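Local coordinates for phosphatidylglycerol lysyltransferase C-terminal domain-containing protein (Bacteroides thetaiotaomicron, PDB 2HQY) that is of unknown function but binds coenzyme A and probably acts as an acyltransferase-like enzyme related to phosphatidylglycerol lysyltransferases, at residues C35-R38 / F39-T43; P159-P162 / D163-Q166; R256-E259 / Q260-Y263. All coordinates share one frame; numbering follows the deposited sequence.

Contact 1: C35-R38 / F39-T43; sequences CSWR and FLYDT
Trp-37 packs against Phe-39 and Leu-40 at the junction of two short helices, 31-36 and 38-41. Leu-40 N donates a hydrogen bond to Trp-37 O at 2.9 Å, and Asp-42 N donates one to Arg-38 O. The tightly packed part is apolar. CD2 of Leu-40 meets the edge of the indole, 3.7 Å from Trp-37 CZ3. Phe-39 lies alongside Trp-37 and points the same way; its CE2 is 3.9 Å from Trp-37 CE3, and the six-membered rings meet obliquely, with their planes at 34°. The torsion of Phe-39 (chi1 80°) sets CG between its backbone N and carbonyl carbon, which turns the ring back over the junction. CB of Leu-40 lies over one face of this ring. Side chain to side chain, Tyr-41 is looser, with CE2 4.1 Å from Trp-37 CB, though its CD2 lies 3.4 Å from Trp-37 O. Trp-37 and Tyr-41 are partly exposed, and the Trp-37 side chain is about 7 Å from bound coenzyme A. The second subunit covers another side: its Phe-39 packs on Phe-39, and its Arg-192 forms a salt bridge with Asp-42. Arg-38 NH1 hydrogen-bonds to Ile-7 O and forms a salt bridge with Asp-6 of the second subunit. A water at the helix joint sits 2.8 Å from Cys-35 O and accepts from Phe-39 N. At the Phe-39 ring edge, Ser-36 O lies in the ring plane, 3.3 Å from CD2.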
loop_
_atom_site.group_PDB
_atom_site.type_symbol
_atom_site.label_atom_id
_atom_site.label_comp_id
_atom_site.label_asym_id
_atom_site.label_seq_id
_atom_site.Cartn_x
_atom_site.Cartn_y
_atom_site.Cartn_z
ATOM N N CYS A 35 -3.733 5.786 7.269
ATOM C CA CYS A 35 -2.540 5.742 6.425
ATOM C C CYS A 35 -1.813 4.399 6.522
ATOM O O CYS A 35 -1.316 3.877 5.495
ATOM C CB CYS A 35 -1.565 6.836 6.852
ATOM S SG CYS A 35 -2.127 8.493 6.439
ATOM N N SER A 36 -1.731 3.880 7.754
ATOM C CA SER A 36 -0.912 2.695 8.062
ATOM C C SER A 36 -1.506 1.426 7.459
ATOM O O SER A 36 -0.774 0.480 7.169
ATOM C CB SER A 36 -0.719 2.495 9.582
ATOM O OG SER A 36 -0.012 3.571 10.190
ATOM N N TRP A 37 -2.834 1.409 7.283
ATOM C CA TRP A 37 -3.516 0.259 6.659
ATOM C C TRP A 37 -3.809 0.420 5.163
ATOM O O TRP A 37 -4.426 -0.463 4.534
ATOM C CB TRP A 37 -4.789 -0.132 7.453
ATOM C CG TRP A 37 -4.424 -0.807 8.779
ATOM C CD1 TRP A 37 -4.168 -0.193 9.972
ATOM C CD2 TRP A 37 -4.216 -2.208 8.994
ATOM N NE1 TRP A 37 -3.836 -1.137 10.933
ATOM C CE2 TRP A 37 -3.860 -2.380 10.358
ATOM C CE3 TRP A 37 -4.331 -3.340 8.177
ATOM C CZ2 TRP A 37 -3.597 -3.640 10.915
ATOM C CZ3 TRP A 37 -4.081 -4.604 8.736
ATOM C CH2 TRP A 37 -3.713 -4.735 10.100
ATOM N N ARG A 38 -3.367 1.543 4.583
ATOM C CA ARG A 38 -3.586 1.790 3.153
ATOM C C ARG A 38 -2.987 0.659 2.276
ATOM O O ARG A 38 -3.498 0.350 1.195
ATOM C CB ARG A 38 -2.973 3.138 2.771
ATOM C CG ARG A 38 -3.250 3.598 1.306
ATOM C CD ARG A 38 -2.350 4.790 0.951
ATOM N NE ARG A 38 -0.950 4.386 1.066
ATOM C CZ ARG A 38 0.063 5.188 1.359
ATOM N NH1 ARG A 38 -0.134 6.497 1.530
ATOM N NH2 ARG A 38 1.294 4.657 1.445
ATOM N N PHE A 39 -1.893 0.061 2.748
ATOM C CA PHE A 39 -1.195 -0.987 1.988
ATOM C C PHE A 39 -2.164 -2.163 1.760
ATOM O O PHE A 39 -2.011 -2.896 0.812
ATOM C CB PHE A 39 0.041 -1.493 2.740
ATOM C CG PHE A 39 -0.294 -2.485 3.807
ATOM C CD1 PHE A 39 -0.320 -3.863 3.526
ATOM C CD2 PHE A 39 -0.688 -2.047 5.086
ATOM C CE1 PHE A 39 -0.709 -4.811 4.538
ATOM C CE2 PHE A 39 -1.110 -2.979 6.090
ATOM C CZ PHE A 39 -1.108 -4.365 5.809
ATOM N N LEU A 40 -3.146 -2.335 2.651
ATOM C CA LEU A 40 -4.033 -3.499 2.536
ATOM C C LEU A 40 -5.290 -3.167 1.710
ATOM O O LEU A 40 -5.861 -4.042 1.019
ATOM C CB LEU A 40 -4.424 -3.992 3.930
ATOM C CG LEU A 40 -5.206 -5.325 4.001
ATOM C CD1 LEU A 40 -4.412 -6.443 3.289
ATOM C CD2 LEU A 40 -5.459 -5.698 5.464
ATOM N N TYR A 41 -5.758 -1.928 1.830
ATOM C CA TYR A 41 -7.083 -1.541 1.276
ATOM C C TYR A 41 -7.066 -0.569 0.104
ATOM O O TYR A 41 -8.126 -0.159 -0.375
ATOM C CB TYR A 41 -7.928 -0.927 2.394
ATOM C CG TYR A 41 -8.107 -1.867 3.561
ATOM C CD1 TYR A 41 -8.708 -3.122 3.380
ATOM C CD2 TYR A 41 -7.684 -1.506 4.843
ATOM C CE1 TYR A 41 -8.872 -4.002 4.473
ATOM C CE2 TYR A 41 -7.843 -2.378 5.936
ATOM C CZ TYR A 41 -8.433 -3.618 5.734
ATOM O OH TYR A 41 -8.601 -4.488 6.803
ATOM N N ASP A 42 -5.874 -0.156 -0.324
ATOM C CA ASP A 42 -5.748 0.840 -1.407
ATOM C C ASP A 42 -6.632 2.061 -1.111
ATOM O O ASP A 42 -7.326 2.572 -1.988
ATOM C CB ASP A 42 -6.124 0.224 -2.764
ATOM C CG ASP A 42 -5.084 -0.770 -3.280
ATOM O OD1 ASP A 42 -3.972 -0.909 -2.704
ATOM O OD2 ASP A 42 -5.409 -1.413 -4.293
ATOM N N THR A 43 -6.588 2.520 0.133
ATOM C CA THR A 43 -7.513 3.511 0.701
ATOM C C THR A 43 -7.474 4.866 -0.011
ATOM O O THR A 43 -6.390 5.419 -0.247
ATOM C CB THR A 43 -7.211 3.644 2.200
ATOM O OG1 THR A 43 -7.297 2.319 2.770
ATOM C CG2 THR A 43 -8.155 4.608 2.906
HETATM O O HOH W 1 0.106 1.760 4.445
#

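Contact 2: P159-P162 / D163-Q166; sequences PITP and DRIQ
Thr-161 and Arg-164 meet across the turn that leads from strand 156-159 into helix 165-179. Asp-163 comes first in the second half of this turn. Its carboxylate is engaged outside the turn, where OD1 forms a salt bridge with Lys-88 of the second subunit. Arg-164 follows. Its backbone N donates to Thr-161 O at 2.9 Å, from above the carbonyl plane. The side chain then runs back along the preceding residues. With CG anti to the carbonyl carbon (chi1 -63°) and the chain extended from CG to NE, it crosses Thr-161, and CG passes 3.4 Å from Thr-161 OG1. The guanidinium reaches Pro-159, where NH2 donates to the backbone O at 3.2 Å. That bond is moderately bent, at 144°, and the acceptor is tilted 23° from the guanidinium plane. A leucine in place of Arg-164 would probably leave Pro-159 O without this donor and remove the end of the chain that lies across Thr-161. Ile-165 turns toward the buried Ile-160. Its CD1 meets CG2 of Ile-160 at 3.6 Å, and the two side chains cross at about a right angle. Phe-201 of helix 201-204 touches both isoleucines. The backbone N of Ile-165 makes a weak bond to Pro-162 O. Gln-166 completes the turn through a water, which accepts from Gln-166 N and donates to Pro-162 O. The arrangement is a strand-to-helix connection, with a proline in the turn that leads into the helix and an arginine reaching back to the strand end.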
loop_
_atom_site.group_PDB
_atom_site.type_symbol
_atom_site.label_atom_id
_atom_site.label_comp_id
_atom_site.label_asym_id
_atom_site.label_seq_id
_atom_site.Cartn_x
_atom_site.Cartn_y
_atom_site.Cartn_z
ATOM N N PRO A 159 8.986 8.033 26.678
ATOM C CA PRO A 159 8.194 8.309 25.492
ATOM C C PRO A 159 8.931 7.796 24.253
ATOM O O PRO A 159 10.169 7.655 24.268
ATOM C CB PRO A 159 8.115 9.845 25.455
ATOM C CG PRO A 159 8.478 10.285 26.847
ATOM C CD PRO A 159 9.447 9.284 27.335
ATOM N N ILE A 160 8.187 7.492 23.207
ATOM C CA ILE A 160 8.821 7.192 21.929
ATOM C C ILE A 160 9.359 8.501 21.338
ATOM O O ILE A 160 8.620 9.479 21.184
ATOM C CB ILE A 160 7.880 6.477 20.918
ATOM C CG1 ILE A 160 7.525 5.057 21.420
ATOM C CG2 ILE A 160 8.568 6.380 19.554
ATOM C CD1 ILE A 160 6.498 4.311 20.555
ATOM N N THR A 161 10.670 8.530 21.097
ATOM C CA THR A 161 11.333 9.668 20.467
ATOM C C THR A 161 11.982 9.121 19.202
ATOM O O THR A 161 12.104 7.874 19.038
ATOM C CB THR A 161 12.454 10.243 21.366
ATOM O OG1 THR A 161 13.314 9.167 21.742
ATOM C CG2 THR A 161 11.866 10.901 22.609
ATOM N N PRO A 162 12.406 10.026 18.297
ATOM C CA PRO A 162 13.073 9.573 17.067
ATOM C C PRO A 162 14.217 8.607 17.286
ATOM O O PRO A 162 14.287 7.622 16.564
ATOM C CB PRO A 162 13.538 10.895 16.410
ATOM C CG PRO A 162 12.432 11.851 16.794
ATOM C CD PRO A 162 12.218 11.496 18.276
ATOM N N ASP A 163 15.072 8.842 18.285
ATOM C CA ASP A 163 16.208 7.946 18.512
ATOM C C ASP A 163 15.821 6.574 19.064
ATOM O O ASP A 163 16.638 5.647 19.051
ATOM C CB ASP A 163 17.239 8.572 19.458
ATOM C CG ASP A 163 18.566 7.801 19.461
ATOM O OD1 ASP A 163 19.076 7.410 18.351
ATOM O OD2 ASP A 163 19.102 7.560 20.575
ATOM N N ARG A 164 14.578 6.458 19.541
ATOM C CA ARG A 164 14.081 5.219 20.128
ATOM C C ARG A 164 13.153 4.419 19.207
ATOM O O ARG A 164 12.642 3.365 19.614
ATOM C CB ARG A 164 13.397 5.501 21.473
ATOM C CG ARG A 164 14.343 6.078 22.541
ATOM C CD ARG A 164 13.635 6.184 23.899
ATOM N NE ARG A 164 14.489 6.846 24.886
ATOM C CZ ARG A 164 14.223 8.029 25.445
ATOM N NH1 ARG A 164 15.074 8.523 26.333
ATOM N NH2 ARG A 164 13.107 8.710 25.163
ATOM N N ILE A 165 12.960 4.891 17.973
ATOM C CA ILE A 165 12.139 4.165 17.000
ATOM C C ILE A 165 12.763 2.806 16.701
ATOM O O ILE A 165 12.053 1.774 16.650
ATOM C CB ILE A 165 11.957 4.973 15.682
ATOM C CG1 ILE A 165 11.341 6.363 15.956
ATOM C CG2 ILE A 165 11.132 4.171 14.661
ATOM C CD1 ILE A 165 9.807 6.383 16.170
ATOM N N GLN A 166 14.092 2.794 16.525
ATOM C CA GLN A 166 14.768 1.533 16.194
ATOM C C GLN A 166 14.547 0.420 17.249
ATOM O O GLN A 166 14.380 -0.779 16.890
ATOM C CB GLN A 166 16.258 1.736 15.881
ATOM C CG GLN A 166 16.918 0.480 15.310
ATOM C CD GLN A 166 16.274 0.048 13.994
ATOM O OE1 GLN A 166 16.163 0.847 13.076
ATOM N NE2 GLN A 166 15.867 -1.227 13.901
HETATM O O HOH W 2 15.695 5.229 15.890
#

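Contact 3: R256-E259 / Q260-Y263; sequences RIPE and QYIY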
loop_
_atom_site.group_PDB
_atom_site.type_symbol
_atom_site.label_atom_id
_atom_site.label_comp_id
_atom_site.label_asym_id
_atom_site.label_seq_id
_atom_site.Cartn_x
_atom_site.Cartn_y
_atom_site.Cartn_z
ATOM N N ARG A 256 -0.032 9.447 30.239
ATOM C CA ARG A 256 0.529 10.437 29.302
ATOM C C ARG A 256 -0.520 10.972 28.311
ATOM O O ARG A 256 -0.322 12.014 27.679
ATOM C CB ARG A 256 1.707 9.826 28.539
ATOM C CG ARG A 256 2.860 9.327 29.430
ATOM C CD ARG A 256 3.423 10.440 30.349
ATOM N NE ARG A 256 4.623 9.953 31.040
ATOM C CZ ARG A 256 5.887 10.235 30.729
ATOM N NH1 ARG A 256 6.192 11.097 29.752
ATOM N NH2 ARG A 256 6.853 9.676 31.462
ATOM N N ILE A 257 -1.633 10.264 28.170
ATOM C CA ILE A 257 -2.700 10.716 27.285
ATOM C C ILE A 257 -3.359 11.964 27.900
ATOM O O ILE A 257 -3.743 11.937 29.084
ATOM C CB ILE A 257 -3.752 9.580 27.069
ATOM C CG1 ILE A 257 -3.138 8.439 26.235
ATOM C CG2 ILE A 257 -5.046 10.162 26.442
ATOM C CD1 ILE A 257 -3.997 7.139 26.201
ATOM N N PRO A 258 -3.431 13.070 27.133
ATOM C CA PRO A 258 -3.992 14.332 27.630
ATOM C C PRO A 258 -5.414 14.177 28.198
ATOM O O PRO A 258 -6.195 13.379 27.688
ATOM C CB PRO A 258 -3.984 15.213 26.382
ATOM C CG PRO A 258 -2.811 14.698 25.584
ATOM C CD PRO A 258 -2.930 13.209 25.751
ATOM N N GLU A 259 -5.738 14.945 29.237
ATOM C CA GLU A 259 -6.996 14.771 29.984
ATOM C C GLU A 259 -8.266 15.033 29.178
ATOM O O GLU A 259 -9.314 14.500 29.520
ATOM C CB GLU A 259 -7.016 15.577 31.308
ATOM C CG GLU A 259 -6.222 14.890 32.436
ATOM C CD GLU A 259 -6.641 15.299 33.856
ATOM O OE1 GLU A 259 -6.570 14.417 34.754
ATOM O OE2 GLU A 259 -7.025 16.480 34.092
ATOM N N GLN A 260 -8.178 15.824 28.110
ATOM C CA GLN A 260 -9.365 16.099 27.286
ATOM C C GLN A 260 -9.909 14.829 26.611
ATOM O O GLN A 260 -11.078 14.759 26.232
ATOM C CB GLN A 260 -9.098 17.196 26.249
ATOM C CG GLN A 260 -8.094 16.843 25.150
ATOM C CD GLN A 260 -6.729 17.489 25.370
ATOM O OE1 GLN A 260 -6.064 17.862 24.404
ATOM N NE2 GLN A 260 -6.321 17.651 26.630
ATOM N N TYR A 261 -9.048 13.818 26.469
ATOM C CA TYR A 261 -9.484 12.523 25.920
ATOM C C TYR A 261 -10.081 11.687 27.034
ATOM O O TYR A 261 -9.379 10.918 27.694
ATOM C CB TYR A 261 -8.310 11.813 25.199
ATOM C CG TYR A 261 -7.727 12.732 24.164
ATOM C CD1 TYR A 261 -8.470 13.083 23.024
ATOM C CD2 TYR A 261 -6.465 13.290 24.334
ATOM C CE1 TYR A 261 -7.967 13.958 22.083
ATOM C CE2 TYR A 261 -5.928 14.167 23.371
ATOM C CZ TYR A 261 -6.696 14.496 22.270
ATOM O OH TYR A 261 -6.203 15.372 21.360
ATOM N N ILE A 262 -11.381 11.878 27.245
ATOM C CA ILE A 262 -12.177 11.176 28.247
ATOM C C ILE A 262 -12.186 9.672 28.004
ATOM O O ILE A 262 -12.215 8.890 28.962
ATOM C CB ILE A 262 -13.646 11.751 28.252
ATOM C CG1 ILE A 262 -13.662 13.114 28.953
ATOM C CG2 ILE A 262 -14.610 10.877 29.015
ATOM C CD1 ILE A 262 -13.366 14.266 28.075
ATOM N N TYR A 263 -12.160 9.283 26.723
ATOM C CA TYR A 263 -12.294 7.890 26.321
ATOM C C TYR A 263 -11.008 7.384 25.703
ATOM O O TYR A 263 -10.304 8.129 25.020
ATOM C CB TYR A 263 -13.421 7.724 25.306
ATOM C CG TYR A 263 -14.727 8.202 25.855
ATOM C CD1 TYR A 263 -15.374 7.477 26.840
ATOM C CD2 TYR A 263 -15.287 9.394 25.422
ATOM C CE1 TYR A 263 -16.579 7.927 27.391
ATOM C CE2 TYR A 263 -16.496 9.854 25.959
ATOM C CZ TYR A 263 -17.126 9.104 26.936
ATOM O OH TYR A 263 -18.320 9.529 27.472
#
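Pro-258 to Tyr-261 form a type I beta turn, closed by a bond from Tyr-261 N to Pro-258 O of 3.1 Å, with the donor above the carbonyl plane. An inverse gamma turn centred on Tyr-261 overlaps its end; its Ile-262 N to Gln-260 O bond is weak. The Tyr-261 side chain folds back against the start of the turn. Its CG is anti to the carbonyl carbon (chi1 -54°), which brings the CD2 and CE2 side of the ring to the proline. CE2 lies 3.7 Å from Pro-258 CB, and Pro-258 CG sits at the ring edge, in its plane. The proline and the tyrosine cross at a slant. Gln-260 packs on the same ring in another way: its CG stands 3.8 Å above the ring plane of Tyr-261, over the centre. The Gln-260 chain bends at chi2, and its amide turns back to the proline, with NE2 3.4 Å from Pro-258 CB. Pro-258 thus touches both the amide and the phenol ring. On the buried side, CG2 of Ile-257 meets CB of Tyr-261 at 3.9 Å, and these side chains cross at about a right angle. Pro-258, Glu-259 and Gln-260 are exposed, so the crest of the turn faces solvent. Arg-127, outside the loop, makes a weak hydrogen bond to Ile-257 O. The turn links helix 245-256 to strand 263-265, Ile-257 rests on Phe-231 of strand 230-238, and Tyr-261 touches Met-20 in a loop.

How the contacts relate
The three contacts come in series along the chain: contact 1, contact 2, then contact 3. Each is local in sequence, and all belong to the region matching the lysyltransferase C-terminal family. Contacts 1 and 3 are on opposite sides of the chain's centre, with nearest atoms about 17 Å apart. Contacts 1 and 2 have centres about 24 Å apart and do not touch, yet both reach the second subunit. Contacts 2 and 3 meet directly, where Pro-159 CG packs 3.8 Å from Arg-256 NH1. There strand 156-159 lies beside the start of the connection from helix 245-256 to strand 263-265. Contact 1 is the one near the bound coenzyme A; the other two join helices and strands away from the known coenzyme A site.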